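Local coordinates for protein intron-associated endonuclease 1 (Enterobacteria phage T4, PDB 1MK0) that probably cleaves DNA at the intron-homing site, using the GIY-YIG catalytic domain of this phage intron endonuclease, at residues I8-T11 with L12-K15. The protein carries 1 engineered substitution. Sequence-based numbering, arbitrary orientation.
Sequences IKNT and LNNK
N10 is bonded through its backbone N and O and through its side-chain OD1 to K15, N14 and L12, where the chain turns back between strands 4-10 and 16-21. N10 N donates to K15 O (2.9 Å), while N10 O receives N14 N at 2.8 Å and, weakly, N13 N. In the N10 side chain, CG anti to the backbone N (chi1 -175°) brings the amide within reach of L12 N, which OD1 accepts at 2.7 Å in the plane of the amide carbonyl; at its other end, ND2 donates to Y89 OH, so both ends of this buried amide have partners. N13 crosses it at about a right angle, the amide planes 46° apart and N13 OD1 3.1 Å from N10 CB. N13 OD1 also accepts K15 N at 2.9 Å, forming an Asx turn. A water donates to T11 O and N14 OD1, linking the two residues. T11 OG1 hydrogen-bonds V55 O, and K15 NZ reaches N87 OD1. K9 CA adds a CH...O contact to K15 O. N14, with positive phi (67°), completes the reversal. The arrangement is a tight four-residue beta-hairpin loop, T11-N14, joining the two strands that carry the GIY and YIG-type (here YVG) sequences of this nuclease fold.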
ATOM      1  N   ILE A   8      -1.366  -3.858   1.931  1.00 10.07           N
ATOM      2  CA  ILE A   8      -2.720  -3.648   2.428  1.00  9.46           C
ATOM      3  C   ILE A   8      -3.491  -4.671   1.611  1.00  8.75           C
ATOM      4  O   ILE A   8      -3.598  -4.544   0.393  1.00 10.77           O
ATOM      5  CB  ILE A   8      -3.242  -2.225   2.127  1.00  8.97           C
ATOM      6  CG1 ILE A   8      -2.393  -1.197   2.884  1.00 10.54           C
ATOM      7  CG2 ILE A   8      -4.712  -2.110   2.542  1.00 10.59           C
ATOM      8  CD1 ILE A   8      -2.809   0.244   2.657  1.00 14.50           C
ATOM      9  N   LYS A   9      -4.002  -5.702   2.277  1.00  9.31           N
ATOM     10  CA  LYS A   9      -4.704  -6.776   1.582  1.00 11.00           C
ATOM     11  C   LYS A   9      -6.209  -6.833   1.809  1.00 10.52           C
ATOM     12  O   LYS A   9      -6.689  -6.767   2.940  1.00 11.66           O
ATOM     13  CB  LYS A   9      -4.072  -8.119   1.972  1.00 13.46           C
ATOM     14  CG  LYS A   9      -4.708  -9.334   1.310  1.00 16.86           C
ATOM     15  CD  LYS A   9      -3.877 -10.599   1.537  1.00 22.02           C
ATOM     16  CE  LYS A   9      -3.744 -10.939   3.012  1.00 24.36           C
ATOM     17  NZ  LYS A   9      -2.994 -12.211   3.233  1.00 27.70           N
ATOM     18  N   ASN A  10      -6.947  -6.952   0.712  1.00  9.93           N
ATOM     19  CA  ASN A  10      -8.398  -7.048   0.772  1.00 10.31           C
ATOM     20  C   ASN A  10      -8.698  -8.477   1.230  1.00 12.78           C
ATOM     21  O   ASN A  10      -8.317  -9.436   0.559  1.00 12.31           O
ATOM     22  CB  ASN A  10      -8.984  -6.798  -0.617  1.00 11.80           C
ATOM     23  CG  ASN A  10     -10.497  -6.755  -0.614  1.00 13.54           C
ATOM     24  OD1 ASN A  10     -11.151  -7.579   0.020  1.00 16.47           O
ATOM     25  ND2 ASN A  10     -11.061  -5.795  -1.335  1.00 14.57           N
ATOM     26  N   THR A  11      -9.366  -8.620   2.370  1.00 13.57           N
ATOM     27  CA  THR A  11      -9.671  -9.948   2.900  1.00 14.91           C
ATOM     28  C   THR A  11     -10.749 -10.701   2.125  1.00 16.27           C
ATOM     29  O   THR A  11     -10.984 -11.886   2.376  1.00 17.91           O
ATOM     30  CB  THR A  11     -10.089  -9.877   4.387  1.00 14.54           C
ATOM     31  OG1 THR A  11     -11.283  -9.097   4.520  1.00 16.10           O
ATOM     32  CG2 THR A  11      -8.983  -9.243   5.215  1.00 15.26           C
ATOM     33  N   LEU A  12     -11.392 -10.024   1.180  1.00 16.90           N
ATOM     34  CA  LEU A  12     -12.444 -10.647   0.384  1.00 17.27           C
ATOM     35  C   LEU A  12     -11.918 -11.323  -0.880  1.00 18.48           C
ATOM     36  O   LEU A  12     -12.494 -12.310  -1.344  1.00 19.40           O
ATOM     37  CB  LEU A  12     -13.500  -9.606  -0.005  1.00 18.78           C
ATOM     38  CG  LEU A  12     -14.179  -8.820   1.120  1.00 19.83           C
ATOM     39  CD1 LEU A  12     -15.215  -7.878   0.523  1.00 21.10           C
ATOM     40  CD2 LEU A  12     -14.837  -9.778   2.105  1.00 22.55           C
ATOM     41  N   ASN A  13     -10.826 -10.803  -1.437  1.00 15.96           N
ATOM     42  CA  ASN A  13     -10.265 -11.358  -2.668  1.00 15.71           C
ATOM     43  C   ASN A  13      -8.744 -11.526  -2.670  1.00 15.40           C
ATOM     44  O   ASN A  13      -8.165 -11.933  -3.673  1.00 16.13           O
ATOM     45  CB  ASN A  13     -10.665 -10.482  -3.851  1.00 17.63           C
ATOM     46  CG  ASN A  13     -10.310  -9.028  -3.634  1.00 18.53           C
ATOM     47  OD1 ASN A  13      -9.250  -8.716  -3.093  1.00 18.00           O
ATOM     48  ND2 ASN A  13     -11.191  -8.132  -4.057  1.00 21.71           N
ATOM     49  N   ASN A  14      -8.105 -11.199  -1.553  1.00 15.11           N
ATOM     50  CA  ASN A  14      -6.657 -11.325  -1.417  1.00 16.26           C
ATOM     51  C   ASN A  14      -5.810 -10.396  -2.289  1.00 15.84           C
ATOM     52  O   ASN A  14      -4.594 -10.577  -2.383  1.00 15.88           O
ATOM     53  CB  ASN A  14      -6.230 -12.774  -1.660  1.00 18.66           C
ATOM     54  CG  ASN A  14      -6.809 -13.724  -0.636  1.00 22.25           C
ATOM     55  OD1 ASN A  14      -6.642 -13.529   0.568  1.00 23.47           O
ATOM     56  ND2 ASN A  14      -7.495 -14.758  -1.107  1.00 24.75           N
ATOM     57  N   LYS A  15      -6.437  -9.413  -2.931  1.00 14.58           N
ATOM     58  CA  LYS A  15      -5.687  -8.463  -3.750  1.00 13.50           C
ATOM     59  C   LYS A  15      -4.952  -7.530  -2.790  1.00 11.32           C
ATOM     60  O   LYS A  15      -5.455  -7.228  -1.710  1.00 10.85           O
ATOM     61  CB  LYS A  15      -6.626  -7.652  -4.646  1.00 13.23           C
ATOM     62  CG  LYS A  15      -7.243  -8.451  -5.782  1.00 17.12           C
ATOM     63  CD  LYS A  15      -8.168  -7.579  -6.616  1.00 19.79           C
ATOM     64  CE  LYS A  15      -8.805  -8.369  -7.750  1.00 24.26           C
ATOM     65  NZ  LYS A  15      -7.788  -8.901  -8.699  1.00 27.65           N
TER
HETATM   66  O   HOH W   1      -8.566 -13.330   3.061  1.00 38.87           O